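PDB 7CJ3: phosphodiesterase from Salpingoeca rosetta, which belongs to the bacteriorhodopsin-like family of membrane proteins, its transmembrane domain enclosing a covalently attached retinal within a bundle of helices. Local coordinates for residues Glu228-Trp233 with Ala263-Leu268; Ser105-Met109 with Trp127-Glu133. All coordinates share one frame; numbering follows the deposited sequence.

How the contacts relate
Both contacts join antiparallel helices of the same bacteriorhodopsin-like bundle, with centres about 19 Å apart, and they share no helix. Contact 2 comes first along the chain: segments 105-109 and 127-133 belong to helices 86-111 and 128-149. Contact 1 follows, pairing segments 228-233 and 263-268 of helices 219-233 and 250-277. They meet at the retinal attachment site, where Lys-265 NZ of contact 1 makes a salt bridge with Glu-133 OE2 of contact 2 at 3.2 Å, weak when judged as a hydrogen bond. A helix pair late in the chain thus carries the retinal-linked lysine, and an earlier pair brings a carboxylate to it.

Contact 1 of 2, residues Glu228-Trp233 with Ala263-Leu268; sequences EIVMSW and AAKVGL. With RET (retinal), chain K.
The side chain of Glu-228 is a knob in a hole formed by Ala-263, Ala-264, Gly-267 and Leu-268. Its chain leaves with CG anti to the backbone N (chi1 -164°) and bends at chi2, which brings OE1 to 3.3 Å from Gly-267 CA, against a residue that has no side chain on that face. OE2 faces Leu-268 CD2 at 3.4 Å, the two side chains roughly perpendicular.

Apolar packing adjoins the knob. Ile-229 CG1 meets Leu-268 CD2, and Trp-233 CD1 lies obliquely to the methyl of Ala-264. The indole is sandwiched: Ile-229 CG2 sits over its centre on one face, and the retinal methyl C20 lies 3.4 Å above the plane of the opposite face, offset toward the rim. Tyr-192 and Met-196 of helix 178-207 also touch the Trp-233 side chain.

Among the polar contacts, one water joins the helices, accepting from Trp-233 NE1 at 2.9 Å and donating to Ala-264 O at 2.8 Å. The hydroxyl OG of Ser-232 donates to Glu-228 O at 2.6 Å from 35° above the carbonyl plane. Ser-232 N reaches the same oxygen from the opposite face, so two donors grip it.

The side chain of Lys-265 starts out away from segment 228-233, and its NZ is bonded covalently to retinal C15 at 1.4 Å; NZ also hydrogen-bonds Asp-261. The axes of the two segments are antiparallel at 159°, 9.0 Å apart at closest approach. A lysine-linked retinal with a tryptophan face packed against its methyl C20 is characteristic of the microbial rhodopsin chromophore pocket.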
ATOM      1  N   GLU B 228       1.883  -6.899 -17.046  1.00 21.39           N
ATOM      2  CA  GLU B 228       1.497  -6.022 -15.918  1.00 23.49           C
ATOM      3  C   GLU B 228       1.042  -4.657 -16.460  1.00 24.56           C
ATOM      4  O   GLU B 228      -0.020  -4.178 -15.997  1.00 24.07           O
ATOM      5  CB  GLU B 228       2.670  -5.873 -14.959  1.00 26.07           C
ATOM      6  CG  GLU B 228       2.286  -5.321 -13.600  1.00 27.74           C
ATOM      7  CD  GLU B 228       2.216  -3.811 -13.447  1.00 28.49           C
ATOM      8  OE1 GLU B 228       1.504  -3.412 -12.512  1.00 33.37           O
ATOM      9  OE2 GLU B 228       2.852  -3.037 -14.217  1.00 27.46           O
ATOM     10  N   ILE B 229       1.827  -4.073 -17.387  1.00 21.94           N
ATOM     11  CA  ILE B 229       1.652  -2.711 -17.959  1.00 21.30           C
ATOM     12  C   ILE B 229       0.331  -2.666 -18.737  1.00 21.59           C
ATOM     13  O   ILE B 229      -0.472  -1.724 -18.537  1.00 18.38           O
ATOM     14  CB  ILE B 229       2.902  -2.351 -18.797  1.00 23.04           C
ATOM     15  CG1 ILE B 229       4.109  -2.129 -17.871  1.00 25.49           C
ATOM     16  CG2 ILE B 229       2.677  -1.137 -19.701  1.00 22.55           C
ATOM     17  CD1 ILE B 229       5.444  -2.237 -18.545  1.00 25.21           C
ATOM     18  N   VAL B 230       0.076  -3.697 -19.539  1.00 22.57           N
ATOM     19  CA  VAL B 230      -1.155  -3.834 -20.365  1.00 24.17           C
ATOM     20  C   VAL B 230      -2.375  -3.954 -19.437  1.00 24.81           C
ATOM     21  O   VAL B 230      -3.384  -3.243 -19.668  1.00 22.88           O
ATOM     22  CB  VAL B 230      -1.025  -5.019 -21.337  1.00 26.94           C
ATOM     23  CG1 VAL B 230      -2.352  -5.345 -22.034  1.00 27.43           C
ATOM     24  CG2 VAL B 230       0.072  -4.765 -22.365  1.00 28.21           C
ATOM     25  N   MET B 231      -2.302  -4.792 -18.403  1.00 24.81           N
ATOM     26  CA  MET B 231      -3.476  -4.996 -17.530  1.00 27.58           C
ATOM     27  C   MET B 231      -3.751  -3.684 -16.800  1.00 25.52           C
ATOM     28  O   MET B 231      -4.865  -3.148 -16.970  1.00 28.31           O
ATOM     29  CB  MET B 231      -3.247  -6.164 -16.566  1.00 37.82           C
ATOM     30  CG  MET B 231      -4.116  -6.234 -15.331  1.00 45.92           C
ATOM     31  SD  MET B 231      -5.671  -7.160 -15.569  1.00 63.85           S
ATOM     32  CE  MET B 231      -6.842  -6.202 -14.597  1.00 57.61           C
ATOM     33  N   SER B 232      -2.749  -3.140 -16.097  1.00 23.14           N
ATOM     34  CA  SER B 232      -2.878  -1.967 -15.190  1.00 21.53           C
ATOM     35  C   SER B 232      -3.180  -0.674 -15.960  1.00 22.29           C
ATOM     36  O   SER B 232      -4.122  -0.003 -15.591  1.00 19.24           O
ATOM     37  CB  SER B 232      -1.653  -1.817 -14.337  1.00 20.47           C
ATOM     38  OG  SER B 232      -0.474  -1.743 -15.116  1.00 20.51           O
ATOM     39  N   TRP B 233      -2.409  -0.344 -16.999  1.00 24.88           N
ATOM     40  CA  TRP B 233      -2.470   0.970 -17.689  1.00 25.29           C
ATOM     41  C   TRP B 233      -3.793   1.101 -18.436  1.00 26.28           C
ATOM     42  O   TRP B 233      -4.225   2.243 -18.696  1.00 29.90           O
ATOM     43  CB  TRP B 233      -1.320   1.148 -18.681  1.00 25.96           C
ATOM     44  CG  TRP B 233       0.038   1.376 -18.095  1.00 28.40           C
ATOM     45  CD1 TRP B 233       0.572   0.847 -16.954  1.00 29.76           C
ATOM     46  CD2 TRP B 233       1.079   2.165 -18.690  1.00 28.25           C
ATOM     47  NE1 TRP B 233       1.870   1.264 -16.795  1.00 29.27           N
ATOM     48  CE2 TRP B 233       2.203   2.075 -17.842  1.00 28.95           C
ATOM     49  CE3 TRP B 233       1.172   2.916 -19.864  1.00 26.79           C
ATOM     50  CZ2 TRP B 233       3.404   2.715 -18.140  1.00 31.22           C
ATOM     51  CZ3 TRP B 233       2.354   3.557 -20.151  1.00 26.76           C
ATOM     52  CH2 TRP B 233       3.452   3.454 -19.298  1.00 28.91           C
ATOM     53  N   ALA B 263      -1.523   0.288  -8.492  1.00 18.73           N
ATOM     54  CA  ALA B 263      -1.330  -1.048  -9.088  1.00 19.85           C
ATOM     55  C   ALA B 263      -0.259  -0.949 -10.174  1.00 23.22           C
ATOM     56  O   ALA B 263       0.709  -1.715 -10.100  1.00 29.37           O
ATOM     57  CB  ALA B 263      -2.627  -1.559  -9.651  1.00 19.81           C
ATOM     58  N   ALA B 264      -0.409  -0.024 -11.129  1.00 23.79           N
ATOM     59  CA  ALA B 264       0.505   0.112 -12.282  1.00 25.31           C
ATOM     60  C   ALA B 264       1.949   0.203 -11.793  1.00 27.24           C
ATOM     61  O   ALA B 264       2.823  -0.484 -12.384  1.00 28.91           O
ATOM     62  CB  ALA B 264       0.149   1.322 -13.107  1.00 26.54           C
ATOM     63  N   LYS B 265       2.187   1.000 -10.748  1.00 29.10           N
ATOM     64  CA  LYS B 265       3.552   1.324 -10.257  1.00 33.16           C
ATOM     65  C   LYS B 265       4.075   0.209  -9.349  1.00 31.95           C
ATOM     66  O   LYS B 265       5.180  -0.276  -9.624  1.00 32.29           O
ATOM     67  CB  LYS B 265       3.555   2.718  -9.624  1.00 34.20           C
ATOM     68  CG  LYS B 265       3.089   3.759 -10.636  1.00 36.43           C
ATOM     69  CD  LYS B 265       3.432   5.166 -10.266  1.00 42.57           C
ATOM     70  CE  LYS B 265       3.470   6.121 -11.434  1.00 43.87           C
ATOM     71  NZ  LYS B 265       2.126   6.335 -12.001  1.00 46.75           N
ATOM     72  N   VAL B 266       3.355  -0.211  -8.310  1.00 30.64           N
ATOM     73  CA  VAL B 266       3.951  -1.158  -7.315  1.00 34.74           C
ATOM     74  C   VAL B 266       4.043  -2.554  -7.932  1.00 36.07           C
ATOM     75  O   VAL B 266       4.875  -3.374  -7.460  1.00 35.23           O
ATOM     76  CB  VAL B 266       3.167  -1.204  -6.005  1.00 33.37           C
ATOM     77  CG1 VAL B 266       3.110   0.184  -5.366  1.00 33.82           C
ATOM     78  CG2 VAL B 266       1.782  -1.795  -6.229  1.00 33.82           C
ATOM     79  N   GLY B 267       3.208  -2.811  -8.937  1.00 35.45           N
ATOM     80  CA  GLY B 267       3.298  -4.015  -9.772  1.00 34.66           C
ATOM     81  C   GLY B 267       4.704  -4.213 -10.305  1.00 34.73           C
ATOM     82  O   GLY B 267       5.140  -5.362 -10.299  1.00 38.56           O
ATOM     83  N   LEU B 268       5.386  -3.145 -10.747  1.00 35.55           N
ATOM     84  CA  LEU B 268       6.751  -3.198 -11.352  1.00 34.65           C
ATOM     85  C   LEU B 268       7.781  -3.521 -10.270  1.00 37.65           C
ATOM     86  O   LEU B 268       8.713  -4.294 -10.566  1.00 43.99           O
ATOM     87  CB  LEU B 268       7.118  -1.860 -12.011  1.00 30.90           C
ATOM     88  CG  LEU B 268       6.368  -1.464 -13.282  1.00 29.96           C
ATOM     89  CD1 LEU B 268       7.069  -0.273 -13.948  1.00 30.40           C
ATOM     90  CD2 LEU B 268       6.272  -2.613 -14.275  1.00 28.58           C
TER
HETATM   91  C1  RET K 401      -6.172   8.889 -20.866  1.00 29.15           C
HETATM   92  C2  RET K 401      -6.993   9.728 -21.847  1.00 29.76           C
HETATM   93  C3  RET K 401      -7.876   8.949 -22.715  1.00 31.07           C
HETATM   94  C4  RET K 401      -7.097   7.911 -23.493  1.00 31.92           C
HETATM   95  C5  RET K 401      -5.943   7.286 -22.757  1.00 32.09           C
HETATM   96  C6  RET K 401      -5.580   7.632 -21.498  1.00 30.22           C
HETATM   97  C7  RET K 401      -4.584   6.809 -20.796  1.00 32.56           C
HETATM   98  C8  RET K 401      -3.961   7.042 -19.573  1.00 39.48           C
HETATM   99  C9  RET K 401      -2.839   6.362 -19.014  1.00 42.18           C
HETATM  100  C10 RET K 401      -2.263   6.731 -17.772  1.00 42.36           C
HETATM  101  C11 RET K 401      -1.294   6.051 -17.023  1.00 41.48           C
HETATM  102  C12 RET K 401      -0.797   6.327 -15.755  1.00 38.01           C
HETATM  103  C13 RET K 401       0.217   5.644 -15.062  1.00 39.26           C
HETATM  104  C14 RET K 401       0.669   6.108 -13.840  1.00 43.06           C
HETATM  105  C15 RET K 401       1.989   5.861 -13.266  1.00 47.16           C
HETATM  106  C16 RET K 401      -5.059   9.836 -20.382  1.00 27.63           C
HETATM  107  C17 RET K 401      -7.076   8.530 -19.673  1.00 28.35           C
HETATM  108  C18 RET K 401      -5.248   6.238 -23.599  1.00 32.07           C
HETATM  109  C19 RET K 401      -2.215   5.195 -19.715  1.00 43.11           C
HETATM  110  C20 RET K 401       0.768   4.394 -15.676  1.00 38.26           C
HETATM  111  O   HOH W   1       3.591  -0.350 -15.082  1.00 27.11           O

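Contact 2 of 2, residues Ser105-Met109 with Trp127-Glu133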
ATOM      1  N   SER B 105       2.134  13.985  -5.189  1.00 18.28           N
ATOM      2  CA  SER B 105       1.043  14.527  -6.041  1.00 19.42           C
ATOM      3  C   SER B 105      -0.270  14.203  -5.329  1.00 18.66           C
ATOM      4  O   SER B 105      -1.140  15.091  -5.200  1.00 16.36           O
ATOM      5  CB  SER B 105       1.064  14.051  -7.469  1.00 19.37           C
ATOM      6  OG  SER B 105       2.359  13.593  -7.829  1.00 21.50           O
ATOM      7  N   TYR B 106      -0.394  12.985  -4.817  1.00 18.73           N
ATOM      8  CA  TYR B 106      -1.661  12.552  -4.177  1.00 19.18           C
ATOM      9  C   TYR B 106      -1.829  13.282  -2.837  1.00 17.79           C
ATOM     10  O   TYR B 106      -2.971  13.696  -2.572  1.00 17.66           O
ATOM     11  CB  TYR B 106      -1.718  11.024  -4.134  1.00 19.78           C
ATOM     12  CG  TYR B 106      -2.233  10.412  -5.414  1.00 19.15           C
ATOM     13  CD1 TYR B 106      -3.573  10.510  -5.762  1.00 18.60           C
ATOM     14  CD2 TYR B 106      -1.392   9.716  -6.272  1.00 19.28           C
ATOM     15  CE1 TYR B 106      -4.064   9.933  -6.926  1.00 19.43           C
ATOM     16  CE2 TYR B 106      -1.869   9.136  -7.446  1.00 19.37           C
ATOM     17  CZ  TYR B 106      -3.217   9.236  -7.782  1.00 18.57           C
ATOM     18  OH  TYR B 106      -3.684   8.679  -8.950  1.00 14.86           O
ATOM     19  N   LEU B 107      -0.750  13.488  -2.061  1.00 17.09           N
ATOM     20  CA  LEU B 107      -0.787  14.262  -0.784  1.00 17.19           C
ATOM     21  C   LEU B 107      -1.359  15.652  -1.068  1.00 16.29           C
ATOM     22  O   LEU B 107      -2.230  16.090  -0.304  1.00 14.46           O
ATOM     23  CB  LEU B 107       0.617  14.375  -0.170  1.00 17.59           C
ATOM     24  CG  LEU B 107       0.720  15.217   1.109  1.00 17.66           C
ATOM     25  CD1 LEU B 107      -0.248  14.764   2.180  1.00 17.61           C
ATOM     26  CD2 LEU B 107       2.106  15.153   1.715  1.00 17.73           C
ATOM     27  N   SER B 108      -0.870  16.284  -2.138  1.00 16.93           N
ATOM     28  CA  SER B 108      -1.259  17.628  -2.645  1.00 17.91           C
ATOM     29  C   SER B 108      -2.769  17.704  -2.902  1.00 18.11           C
ATOM     30  O   SER B 108      -3.444  18.615  -2.375  1.00 17.24           O
ATOM     31  CB  SER B 108      -0.444  17.921  -3.887  1.00 19.42           C
ATOM     32  OG  SER B 108       0.924  18.062  -3.558  1.00 21.33           O
ATOM     33  N   MET B 109      -3.282  16.738  -3.663  1.00 19.31           N
ATOM     34  CA  MET B 109      -4.708  16.623  -4.052  1.00 21.00           C
ATOM     35  C   MET B 109      -5.621  16.519  -2.824  1.00 22.51           C
ATOM     36  O   MET B 109      -6.692  17.184  -2.822  1.00 26.11           O
ATOM     37  CB  MET B 109      -4.881  15.442  -5.007  1.00 22.09           C
ATOM     38  CG  MET B 109      -4.298  15.781  -6.414  1.00 24.79           C
ATOM     39  SD  MET B 109      -4.389  14.471  -7.618  1.00 26.44           S
ATOM     40  CE  MET B 109      -6.135  14.142  -7.676  1.00 25.54           C
ATOM     41  N   TRP B 127      -8.405  16.969 -12.825  1.00 30.22           N
ATOM     42  CA  TRP B 127      -7.268  17.180 -11.900  1.00 26.88           C
ATOM     43  C   TRP B 127      -5.990  17.262 -12.731  1.00 26.62           C
ATOM     44  O   TRP B 127      -5.481  16.171 -13.164  1.00 26.35           O
ATOM     45  CB  TRP B 127      -7.197  16.047 -10.894  1.00 25.13           C
ATOM     46  CG  TRP B 127      -8.403  15.882 -10.022  1.00 25.37           C
ATOM     47  CD1 TRP B 127      -9.090  14.719  -9.801  1.00 27.09           C
ATOM     48  CD2 TRP B 127      -9.018  16.868  -9.172  1.00 26.35           C
ATOM     49  NE1 TRP B 127     -10.089  14.917  -8.888  1.00 26.30           N
ATOM     50  CE2 TRP B 127     -10.080  16.226  -8.494  1.00 27.05           C
ATOM     51  CE3 TRP B 127      -8.773  18.219  -8.899  1.00 25.40           C
ATOM     52  CZ2 TRP B 127     -10.902  16.896  -7.583  1.00 29.07           C
ATOM     53  CZ3 TRP B 127      -9.598  18.877  -8.008  1.00 25.14           C
ATOM     54  CH2 TRP B 127     -10.635  18.226  -7.342  1.00 26.50           C
ATOM     55  N   LEU B 128      -5.472  18.489 -12.920  1.00 24.24           N
ATOM     56  CA  LEU B 128      -4.249  18.751 -13.724  1.00 23.41           C
ATOM     57  C   LEU B 128      -3.017  18.174 -13.009  1.00 22.35           C
ATOM     58  O   LEU B 128      -2.000  17.834 -13.673  1.00 19.78           O
ATOM     59  CB  LEU B 128      -4.161  20.265 -13.901  1.00 25.21           C
ATOM     60  CG  LEU B 128      -5.228  20.854 -14.837  1.00 26.06           C
ATOM     61  CD1 LEU B 128      -5.385  22.363 -14.634  1.00 25.44           C
ATOM     62  CD2 LEU B 128      -4.889  20.532 -16.291  1.00 26.36           C
ATOM     63  N   MET B 129      -3.111  18.018 -11.691  1.00 22.24           N
ATOM     64  CA  MET B 129      -2.027  17.426 -10.856  1.00 22.96           C
ATOM     65  C   MET B 129      -1.872  15.930 -11.176  1.00 19.30           C
ATOM     66  O   MET B 129      -0.728  15.498 -11.388  1.00 17.62           O
ATOM     67  CB  MET B 129      -2.289  17.640  -9.361  1.00 25.94           C
ATOM     68  CG  MET B 129      -1.164  17.146  -8.470  1.00 29.33           C
ATOM     69  SD  MET B 129       0.392  18.045  -8.630  1.00 33.87           S
ATOM     70  CE  MET B 129       0.027  19.347  -7.452  1.00 37.02           C
ATOM     71  N   ARG B 130      -2.968  15.177 -11.274  1.00 17.79           N
ATOM     72  CA  ARG B 130      -2.899  13.755 -11.707  1.00 17.29           C
ATOM     73  C   ARG B 130      -2.265  13.698 -13.103  1.00 18.66           C
ATOM     74  O   ARG B 130      -1.268  12.955 -13.254  1.00 18.39           O
ATOM     75  CB  ARG B 130      -4.242  13.039 -11.659  1.00 15.58           C
ATOM     76  CG  ARG B 130      -4.113  11.534 -11.880  1.00 16.00           C
ATOM     77  CD  ARG B 130      -5.347  10.756 -11.423  1.00 15.89           C
ATOM     78  NE  ARG B 130      -6.576  11.366 -11.915  1.00 15.40           N
ATOM     79  CZ  ARG B 130      -7.755  11.333 -11.288  1.00 16.74           C
ATOM     80  NH1 ARG B 130      -7.915  10.664 -10.147  1.00 18.61           N
ATOM     81  NH2 ARG B 130      -8.791  11.950 -11.822  1.00 16.46           N
ATOM     82  N   TYR B 131      -2.765  14.487 -14.057  1.00 18.04           N
ATOM     83  CA  TYR B 131      -2.194  14.551 -15.430  1.00 18.69           C
ATOM     84  C   TYR B 131      -0.700  14.928 -15.353  1.00 17.71           C
ATOM     85  O   TYR B 131       0.112  14.239 -16.011  1.00 19.52           O
ATOM     86  CB  TYR B 131      -3.024  15.484 -16.321  1.00 19.82           C
ATOM     87  CG  TYR B 131      -4.268  14.857 -16.904  1.00 20.57           C
ATOM     88  CD1 TYR B 131      -4.190  13.920 -17.945  1.00 20.93           C
ATOM     89  CD2 TYR B 131      -5.532  15.212 -16.453  1.00 20.97           C
ATOM     90  CE1 TYR B 131      -5.322  13.339 -18.496  1.00 20.16           C
ATOM     91  CE2 TYR B 131      -6.680  14.653 -17.002  1.00 21.14           C
ATOM     92  CZ  TYR B 131      -6.579  13.713 -18.024  1.00 21.83           C
ATOM     93  OH  TYR B 131      -7.716  13.168 -18.569  1.00 22.73           O
ATOM     94  N   ALA B 132      -0.324  15.912 -14.532  1.00 16.19           N
ATOM     95  CA  ALA B 132       1.088  16.315 -14.320  1.00 16.42           C
ATOM     96  C   ALA B 132       1.939  15.149 -13.827  1.00 16.49           C
ATOM     97  O   ALA B 132       2.989  14.891 -14.401  1.00 17.40           O
ATOM     98  CB  ALA B 132       1.157  17.467 -13.348  1.00 17.27           C
ATOM     99  N   GLU B 133       1.520  14.489 -12.755  1.00 17.88           N
ATOM    100  CA  GLU B 133       2.141  13.231 -12.259  1.00 19.06           C
ATOM    101  C   GLU B 133       2.350  12.216 -13.408  1.00 20.17           C
ATOM    102  O   GLU B 133       3.481  11.702 -13.590  1.00 17.42           O
ATOM    103  CB  GLU B 133       1.215  12.625 -11.207  1.00 19.30           C
ATOM    104  CG  GLU B 133       1.740  11.317 -10.655  1.00 21.57           C
ATOM    105  CD  GLU B 133       0.703  10.218 -10.484  1.00 23.45           C
ATOM    106  OE1 GLU B 133      -0.468  10.542 -10.186  1.00 22.76           O
ATOM    107  OE2 GLU B 133       1.080   9.037 -10.657  1.00 26.24           O
TER
HETATM  108  O   HOH W   2      -6.473   8.674  -9.331  1.00 18.14           O
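Met-109 reaches over the indole of Trp-127, its methyl CE 3.9 Å from the centroid of the five-membered ring and 24° off the normal, a CH-pi contact. The bend at chi3 tips CE onto the face, while SD stays oblique to the ring in a longer Met-aromatic contact. Met-109 and Met-129 lie alongside with their chains running oppositely, CG to CG 4.0 Å. Met-129, with CG anti to the backbone N, then folds back at chi2 and chi3 to set its CE 3.9 Å from Ser-108 CB.

One turn back from Met-109 and one turn on from Met-129, Ser-105 OG packs on Glu-133 CG at 3.7 Å. The Glu-133 carboxylate is turned 60° from the Tyr-106 ring, with OE1 lying obliquely 3.4 Å from CE2. Arg-130 passes its CD 3.6 Å from Tyr-106 OH.

A second shell fixes the polar ends. A water in the plane of the Tyr-106 ring, at its edge, donates to OH at 2.8 Å and accepts from Arg-130 NH1. That same OH is bonded to Asp-261, and NH1 forms a salt bridge with Glu-254, both on helix 250-277. Ser-105 OG and Ser-108 OG turn back to the carbonyls of Val-101 and Ile-104 in their own helix.

The segments, on helices 86-111 and 128-149, are antiparallel at 177°, joined through the two-stranded hairpin 117-118/125-126; helix 17-41 brings Trp-32 and Met-36 against Met-129, and helix 58-81 brings Tyr-62 against Tyr-106, Met-109 and Trp-127.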